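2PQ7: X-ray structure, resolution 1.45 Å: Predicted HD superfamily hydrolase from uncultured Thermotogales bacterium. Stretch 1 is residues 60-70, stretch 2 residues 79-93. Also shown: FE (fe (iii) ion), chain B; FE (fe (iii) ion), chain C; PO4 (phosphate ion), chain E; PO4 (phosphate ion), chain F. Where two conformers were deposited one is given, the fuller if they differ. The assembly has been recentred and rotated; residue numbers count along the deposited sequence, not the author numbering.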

ATOM      1  N   ILE A  60      -5.651 -24.940 -12.719  0.50 13.36           N
ATOM      2  CA  ILE A  60      -5.324 -23.827 -13.576  0.50 13.76           C
ATOM      3  C   ILE A  60      -6.449 -23.443 -14.521  0.50 13.05           C
ATOM      4  O   ILE A  60      -6.773 -22.264 -14.658  0.50 12.78           O
ATOM      5  CB  ILE A  60      -4.076 -24.170 -14.433  0.50 13.80           C
ATOM      6  CG1 ILE A  60      -2.855 -24.204 -13.529  0.50 14.70           C
ATOM      7  CG2 ILE A  60      -3.869 -23.205 -15.582  0.50 10.53           C
ATOM      8  CD1 ILE A  60      -2.529 -22.852 -12.825  0.50 13.30           C
ATOM      9  N   ILE A  61      -6.992 -24.460 -15.190  1.00 14.02           N
ATOM     10  CA  ILE A  61      -8.069 -24.245 -16.149  1.00 10.45           C
ATOM     11  C   ILE A  61      -9.316 -23.710 -15.433  1.00 10.07           C
ATOM     12  O   ILE A  61      -9.928 -22.757 -15.915  1.00 12.80           O
ATOM     13  CB  ILE A  61      -8.305 -25.470 -17.034  1.00 12.31           C
ATOM     14  CG1 ILE A  61      -7.054 -25.650 -17.961  1.00 15.75           C
ATOM     15  CG2 ILE A  61      -9.551 -25.327 -17.860  1.00 13.73           C
ATOM     16  CD1 ILE A  61      -7.095 -26.900 -18.760  1.00 19.54           C
ATOM     17  N   ALA A  62      -9.608 -24.281 -14.273  1.00 12.51           N
ATOM     18  CA  ALA A  62     -10.759 -23.773 -13.562  1.00 12.27           C
ATOM     19  C   ALA A  62     -10.558 -22.297 -13.146  1.00 12.11           C
ATOM     20  O   ALA A  62     -11.448 -21.476 -13.258  1.00 12.91           O
ATOM     21  CB  ALA A  62     -10.930 -24.590 -12.386  1.00 10.81           C
ATOM     22  N   ALA A  63      -9.370 -21.958 -12.655  1.00 11.40           N
ATOM     23  CA  ALA A  63      -9.059 -20.576 -12.320  1.00 11.30           C
ATOM     24  C   ALA A  63      -9.161 -19.640 -13.515  1.00 14.76           C
ATOM     25  O   ALA A  63      -9.685 -18.547 -13.407  1.00 15.30           O
ATOM     26  CB  ALA A  63      -7.668 -20.490 -11.738  1.00 15.86           C
ATOM     27  N   LEU A  64      -8.608 -20.064 -14.649  1.00 14.23           N
ATOM     28  CA  LEU A  64      -8.685 -19.213 -15.857  1.00 14.19           C
ATOM     29  C   LEU A  64     -10.116 -18.952 -16.306  1.00 14.51           C
ATOM     30  O   LEU A  64     -10.463 -17.861 -16.742  1.00 14.05           O
ATOM     31  CB  LEU A  64      -7.857 -19.812 -16.995  1.00 16.55           C
ATOM     32  CG  LEU A  64      -6.409 -19.393 -17.037  1.00 27.30           C
ATOM     33  CD1 LEU A  64      -5.812 -20.096 -18.231  1.00 29.84           C
ATOM     34  CD2 LEU A  64      -6.363 -17.835 -17.206  1.00 25.93           C
ATOM     35  N   LEU A  65     -10.952 -19.988 -16.209  1.00 13.93           N
ATOM     36  CA  LEU A  65     -12.330 -19.874 -16.671  1.00 12.35           C
ATOM     37  C   LEU A  65     -13.356 -19.419 -15.635  1.00 12.22           C
ATOM     38  O   LEU A  65     -14.466 -19.051 -16.010  1.00 14.17           O
ATOM     39  CB  LEU A  65     -12.805 -21.206 -17.229  1.00 12.96           C
ATOM     40  CG  LEU A  65     -12.100 -21.614 -18.513  1.00 12.65           C
ATOM     41  CD1 LEU A  65     -12.521 -23.032 -18.891  1.00 18.76           C
ATOM     42  CD2 LEU A  65     -12.330 -20.644 -19.629  1.00 16.43           C
ATOM     43  N   HIS A  66     -12.953 -19.331 -14.379  1.00 11.59           N
ATOM     44  CA  HIS A  66     -14.001 -19.214 -13.327  1.00 11.20           C
ATOM     45  C   HIS A  66     -14.840 -17.943 -13.417  1.00 12.13           C
ATOM     46  O   HIS A  66     -16.006 -17.985 -13.141  1.00 13.73           O
ATOM     47  CB  HIS A  66     -13.440 -19.398 -11.928  1.00 13.21           C
ATOM     48  CG  HIS A  66     -12.841 -18.171 -11.329  1.00 14.51           C
ATOM     49  ND1 HIS A  66     -11.645 -17.641 -11.740  1.00 12.48           N
ATOM     50  CD2 HIS A  66     -13.280 -17.377 -10.323  1.00 13.89           C
ATOM     51  CE1 HIS A  66     -11.382 -16.552 -11.031  1.00 12.00           C
ATOM     52  NE2 HIS A  66     -12.370 -16.367 -10.159  1.00 13.76           N
ATOM     53  N   ASP A  67     -14.235 -16.834 -13.820  1.00 12.02           N
ATOM     54  CA  ASP A  67     -14.940 -15.569 -13.971  1.00 11.80           C
ATOM     55  C   ASP A  67     -15.096 -15.132 -15.446  1.00 12.65           C
ATOM     56  O   ASP A  67     -15.341 -13.935 -15.695  1.00 13.01           O
ATOM     57  CB  ASP A  67     -14.206 -14.501 -13.189  1.00 12.57           C
ATOM     58  CG  ASP A  67     -14.481 -14.570 -11.686  1.00 16.69           C
ATOM     59  OD1 ASP A  67     -15.493 -15.144 -11.190  1.00 13.67           O
ATOM     60  OD2 ASP A  67     -13.664 -13.968 -10.928  1.00 15.36           O
ATOM     61  N   ILE A  68     -15.015 -16.089 -16.390  1.00 14.10           N
ATOM     62  CA  ILE A  68     -15.062 -15.726 -17.798  1.00 15.93           C
ATOM     63  C   ILE A  68     -16.418 -15.140 -18.190  1.00 13.35           C
ATOM     64  O   ILE A  68     -16.490 -14.336 -19.110  1.00 12.42           O
ATOM     65  CB  ILE A  68     -14.622 -16.869 -18.713  1.00 14.89           C
ATOM     66  CG1 ILE A  68     -14.136 -16.300 -20.076  1.00 14.92           C
ATOM     67  CG2 ILE A  68     -15.723 -17.935 -18.897  1.00 15.08           C
ATOM     68  CD1 ILE A  68     -13.700 -17.335 -21.061  1.00 19.45           C
ATOM     69  N   LYS A  69     -17.463 -15.419 -17.387  1.00 13.56           N
ATOM     70  CA  LYS A  69     -18.770 -14.882 -17.662  1.00 13.04           C
ATOM     71  C   LYS A  69     -19.094 -13.693 -16.753  1.00 12.79           C
ATOM     72  O   LYS A  69     -20.257 -13.234 -16.694  1.00 13.20           O
ATOM     73  CB  LYS A  69     -19.832 -15.969 -17.634  1.00 13.66           C
ATOM     74  CG  LYS A  69     -19.779 -16.910 -18.795  1.00 12.42           C
ATOM     75  CD  LYS A  69     -20.364 -16.266 -20.047  1.00 16.75           C
ATOM     76  CE  LYS A  69     -20.233 -17.246 -21.194  1.00 23.21           C
ATOM     77  NZ  LYS A  69     -20.918 -16.731 -22.398  1.00 22.68           N
ATOM     78  N   ARG A  70     -18.092 -13.153 -16.091  1.00 13.33           N
ATOM     79  CA  ARG A  70     -18.318 -11.936 -15.286  1.00 13.90           C
ATOM     80  C   ARG A  70     -18.764 -10.751 -16.147  1.00 14.08           C
ATOM     81  O   ARG A  70     -19.692 -10.036 -15.793  1.00 15.20           O
ATOM     82  CB  ARG A  70     -17.092 -11.538 -14.453  1.00 15.71           C
ATOM     83  CG  ARG A  70     -17.131 -11.958 -13.049  1.00 27.43           C
ATOM     84  CD  ARG A  70     -18.042 -11.062 -12.271  1.00 27.95           C
ATOM     85  NE  ARG A  70     -18.054 -11.409 -10.862  1.00 32.46           N
ATOM     86  CZ  ARG A  70     -18.859 -10.854  -9.967  1.00 33.04           C
ATOM     87  NH1 ARG A  70     -19.729  -9.929 -10.334  1.00 34.21           N
ATOM     88  NH2 ARG A  70     -18.803 -11.248  -8.699  1.00 34.54           N
ATOM     89  N   ASP A  79     -26.170 -15.154 -13.528  1.00 18.29           N
ATOM     90  CA  ASP A  79     -25.109 -15.548 -12.602  1.00 17.63           C
ATOM     91  C   ASP A  79     -23.866 -16.126 -13.334  1.00 15.74           C
ATOM     92  O   ASP A  79     -23.989 -17.121 -14.042  1.00 15.18           O
ATOM     93  CB  ASP A  79     -25.626 -16.604 -11.640  1.00 21.37           C
ATOM     94  CG  ASP A  79     -24.515 -17.274 -10.822  1.00 25.11           C
ATOM     95  OD1 ASP A  79     -23.585 -16.643 -10.304  1.00 30.31           O
ATOM     96  OD2 ASP A  79     -24.586 -18.501 -10.680  1.00 46.36           O
ATOM     97  N   HIS A  80     -22.725 -15.513 -13.109  1.00 15.29           N
ATOM     98  CA  HIS A  80     -21.501 -15.884 -13.811  1.00 14.67           C
ATOM     99  C   HIS A  80     -20.983 -17.294 -13.445  1.00 14.54           C
ATOM    100  O   HIS A  80     -20.305 -17.962 -14.266  1.00 13.80           O
ATOM    101  CB  HIS A  80     -20.402 -14.856 -13.650  1.00 14.34           C
ATOM    102  CG  HIS A  80     -19.716 -14.835 -12.316  1.00 15.62           C
ATOM    103  ND1 HIS A  80     -20.264 -14.240 -11.192  1.00 19.62           N
ATOM    104  CD2 HIS A  80     -18.510 -15.316 -11.938  1.00 16.49           C
ATOM    105  CE1 HIS A  80     -19.430 -14.375 -10.175  1.00 18.21           C
ATOM    106  NE2 HIS A  80     -18.338 -15.000 -10.610  1.00 16.89           N
ATOM    107  N   ALA A  81     -21.273 -17.761 -12.238  1.00 17.07           N
ATOM    108  CA  ALA A  81     -20.828 -19.102 -11.846  1.00 14.87           C
ATOM    109  C   ALA A  81     -21.577 -20.162 -12.669  1.00 15.72           C
ATOM    110  O   ALA A  81     -20.993 -21.132 -13.185  1.00 15.30           O
ATOM    111  CB  ALA A  81     -21.044 -19.288 -10.337  1.00 15.91           C
ATOM    112  N   GLU A  82     -22.900 -19.992 -12.832  0.50 15.18           N
ATOM    113  CA  GLU A  82     -23.722 -20.923 -13.635  0.50 13.96           C
ATOM    114  C   GLU A  82     -23.366 -20.878 -15.135  0.50 13.29           C
ATOM    115  O   GLU A  82     -23.261 -21.925 -15.833  0.50 10.93           O
ATOM    116  CB  GLU A  82     -25.240 -20.616 -13.515  0.50 16.90           C
ATOM    117  CG  GLU A  82     -25.828 -20.834 -12.131  0.50 16.17           C
ATOM    118  N   SER A  83     -23.243 -19.568 -15.521  0.50 14.72           N
ATOM    119  CA  SER A  83     -22.925 -19.335 -16.924  0.50 17.65           C
ATOM    120  C   SER A  83     -21.530 -19.819 -17.307  0.50 15.98           C
ATOM    121  O   SER A  83     -21.336 -20.330 -18.423  0.50 13.83           O
ATOM    122  CB  SER A  83     -23.054 -17.849 -17.238  0.50 19.27           C
ATOM    123  OG  SER A  83     -23.064 -17.659 -18.632  0.50 25.29           O
ATOM    124  N   GLY A  84     -20.576 -19.585 -16.415  1.00 13.06           N
ATOM    125  CA  GLY A  84     -19.180 -20.029 -16.583  1.00 12.05           C
ATOM    126  C   GLY A  84     -19.068 -21.537 -16.573  1.00 15.73           C
ATOM    127  O   GLY A  84     -18.330 -22.109 -17.346  1.00 13.06           O
ATOM    128  N   ALA A  85     -19.802 -22.212 -15.730  1.00 13.08           N
ATOM    129  CA  ALA A  85     -19.805 -23.681 -15.711  1.00 11.04           C
ATOM    130  C   ALA A  85     -20.351 -24.252 -16.980  1.00 14.22           C
ATOM    131  O   ALA A  85     -19.791 -25.194 -17.529  1.00 12.55           O
ATOM    132  CB  ALA A  85     -20.625 -24.139 -14.507  1.00 11.09           C
ATOM    133  N   GLU A  86     -21.449 -23.696 -17.502  1.00 14.19           N
ATOM    134  CA  GLU A  86     -22.015 -24.160 -18.761  1.00 13.32           C
ATOM    135  C   GLU A  86     -21.025 -23.922 -19.936  1.00 11.70           C
ATOM    136  O   GLU A  86     -20.860 -24.757 -20.799  1.00 14.15           O
ATOM    137  CB  GLU A  86     -23.360 -23.437 -18.994  1.00 14.52           C
ATOM    138  CG  GLU A  86     -24.012 -23.756 -20.329  1.00 18.45           C
ATOM    139  CD  GLU A  86     -25.319 -22.986 -20.566  1.00 24.28           C
ATOM    140  OE1 GLU A  86     -26.167 -22.946 -19.637  1.00 24.58           O
ATOM    141  OE2 GLU A  86     -25.509 -22.510 -21.713  1.00 36.37           O
ATOM    142  N   TYR A  87     -20.385 -22.779 -19.897  1.00 12.07           N
ATOM    143  CA  TYR A  87     -19.406 -22.430 -20.926  1.00 12.69           C
ATOM    144  C   TYR A  87     -18.266 -23.430 -20.893  1.00 14.70           C
ATOM    145  O   TYR A  87     -17.843 -23.945 -21.950  1.00 13.24           O
ATOM    146  CB  TYR A  87     -18.882 -20.998 -20.746  1.00 13.38           C
ATOM    147  CG  TYR A  87     -17.864 -20.674 -21.793  1.00 13.45           C
ATOM    148  CD1 TYR A  87     -18.252 -20.388 -23.067  1.00 16.65           C
ATOM    149  CD2 TYR A  87     -16.513 -20.660 -21.497  1.00 14.04           C
ATOM    150  CE1 TYR A  87     -17.311 -20.133 -24.067  1.00 16.24           C
ATOM    151  CE2 TYR A  87     -15.545 -20.438 -22.500  1.00 16.76           C
ATOM    152  CZ  TYR A  87     -15.960 -20.157 -23.749  1.00 19.05           C
ATOM    153  OH  TYR A  87     -14.986 -19.927 -24.724  1.00 19.09           O
ATOM    154  N   ALA A  88     -17.702 -23.710 -19.732  1.00 11.87           N
ATOM    155  CA  ALA A  88     -16.613 -24.694 -19.640  1.00 12.75           C
ATOM    156  C   ALA A  88     -17.011 -26.053 -20.153  1.00 15.16           C
ATOM    157  O   ALA A  88     -16.258 -26.746 -20.811  1.00 14.11           O
ATOM    158  CB  ALA A  88     -16.125 -24.760 -18.213  1.00 14.24           C
ATOM    159  N   SER A  89     -18.237 -26.469 -19.870  0.50 12.47           N
ATOM    160  CA  SER A  89     -18.745 -27.756 -20.384  0.50 13.07           C
ATOM    161  C   SER A  89     -18.885 -27.827 -21.889  0.50 14.12           C
ATOM    162  O   SER A  89     -18.934 -28.911 -22.456  0.50 15.97           O
ATOM    163  CB  SER A  89     -20.111 -28.070 -19.766  0.50 14.39           C
ATOM    164  OG  SER A  89     -19.976 -28.287 -18.399  0.50 12.35           O
ATOM    165  N   GLY A  90     -19.055 -26.686 -22.523  1.00 13.46           N
ATOM    166  CA  GLY A  90     -19.091 -26.647 -23.954  1.00 16.56           C
ATOM    167  C   GLY A  90     -17.722 -26.536 -24.590  1.00 16.90           C
ATOM    168  O   GLY A  90     -17.422 -27.218 -25.537  1.00 17.91           O
ATOM    169  N   LEU A  91     -16.876 -25.690 -24.021  1.00 15.52           N
ATOM    170  CA  LEU A  91     -15.560 -25.409 -24.606  1.00 16.58           C
ATOM    171  C   LEU A  91     -14.598 -26.586 -24.459  1.00 17.01           C
ATOM    172  O   LEU A  91     -13.961 -26.999 -25.415  1.00 15.99           O
ATOM    173  CB  LEU A  91     -14.921 -24.194 -23.932  1.00 16.62           C
ATOM    174  CG  LEU A  91     -13.441 -23.937 -24.304  1.00 14.46           C
ATOM    175  CD1 LEU A  91     -13.421 -23.434 -25.740  1.00 18.14           C
ATOM    176  CD2 LEU A  91     -12.838 -22.926 -23.394  1.00 17.19           C
ATOM    177  N   LEU A  92     -14.434 -27.098 -23.260  1.00 13.35           N
ATOM    178  CA  LEU A  92     -13.413 -28.049 -22.936  1.00 13.89           C
ATOM    179  C   LEU A  92     -13.419 -29.377 -23.716  1.00 15.73           C
ATOM    180  O   LEU A  92     -12.344 -29.880 -24.094  1.00 17.04           O
ATOM    181  CB  LEU A  92     -13.286 -28.272 -21.430  1.00 14.94           C
ATOM    182  CG  LEU A  92     -12.805 -27.016 -20.663  1.00 15.28           C
ATOM    183  CD1 LEU A  92     -12.797 -27.292 -19.159  1.00 15.33           C
ATOM    184  CD2 LEU A  92     -11.405 -26.483 -21.186  1.00 16.33           C
ATOM    185  N   PRO A  93     -14.596 -29.960 -23.985  1.00 15.29           N
ATOM    186  CA  PRO A  93     -14.586 -31.189 -24.831  1.00 17.56           C
ATOM    187  C   PRO A  93     -13.988 -30.974 -26.227  1.00 17.79           C
ATOM    188  O   PRO A  93     -13.401 -31.903 -26.773  1.00 21.27           O
ATOM    189  CB  PRO A  93     -16.069 -31.562 -24.928  1.00 18.25           C
ATOM    190  CG  PRO A  93     -16.664 -30.987 -23.648  1.00 15.68           C
ATOM    191  CD  PRO A  93     -15.955 -29.676 -23.462  1.00 16.87           C
TER
HETATM  192 FE    FE B 220     -16.460 -15.150  -9.437  1.00 16.80          FE
HETATM  193 FE    FE C 221     -12.968 -14.543  -9.022  1.00 17.09          FE
HETATM  194  P   PO4 E 223     -15.262 -12.149  -8.679  1.00 28.71           P
HETATM  195  O1  PO4 E 223     -15.941 -11.407  -7.556  1.00 34.71           O
HETATM  196  O2  PO4 E 223     -14.870 -11.103  -9.737  1.00 33.62           O
HETATM  197  O3  PO4 E 223     -16.292 -13.107  -9.282  1.00 21.21           O
HETATM  198  O4  PO4 E 223     -13.950 -12.731  -8.159  1.00 22.19           O
HETATM  199  P   PO4 F 224     -17.558 -14.219  -6.452  1.00 51.65           P
HETATM  200  O1  PO4 F 224     -18.428 -12.973  -6.551  1.00 46.40           O
HETATM  201  O2  PO4 F 224     -16.124 -13.852  -6.126  1.00 56.29           O
HETATM  202  O3  PO4 F 224     -17.619 -15.038  -7.726  1.00 22.69           O
HETATM  203  O4  PO4 F 224     -18.122 -15.045  -5.321  1.00 55.13           O
HETATM  204  O   HOH W   1     -17.757 -17.132 -15.075  1.00 13.10           O
HETATM  205  O   HOH W   2     -23.688 -17.220 -21.284  1.00 29.50           O
HETATM  206  O   HOH W   3     -14.764 -15.374  -8.401  1.00 18.77           O

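The helix carrying Ile61 and Leu65 and the helix that starts at His80 run at 127° to each other, their axes 10.9 Å apart at closest approach; the two type I turns, Leu65 to Ile68 and Asp67 to Arg70, bring Lys69 CA within 4.8 Å of His80 CA. No direct hydrogen bond crosses the contact; apolar packing, a shared iron and water join the stretches. Leu65 is the main bump at the apolar end: its CD1 lies 4.1 Å from Ala88 CB, where the short side chain leaves a hollow, and 4.3 Å from Leu92 CD1, while its CD2 meets the edge of the Tyr87 ring at CE2 (4.3 Å). Ile61 CG2 extends the patch to Leu92 CD2 (4.0 Å), and Ile68 CG2 approaches Tyr87 CD2 (3.8 Å). Lys69 lays its aliphatic chain along the second helix, CG 3.7 Å from Gly84 N and CE 4.0 Å from Tyr87 CB. Water 2 accepts from Lys69 NZ (3.0 Å) and bonds Ser83 OG (2.8 Å). Deeper in, water 1 donates to His66 O (2.7 Å) and His80 O (2.8 Å) and accepts from Lys69 N (2.9 Å). At the metal end, Asp67 OD1 (2.0 Å) and His80 NE2 (2.2 Å) bind FE of chain B; Arg70 covers one face of the His80 ring, its CG 3.9 Å from the ring centroid.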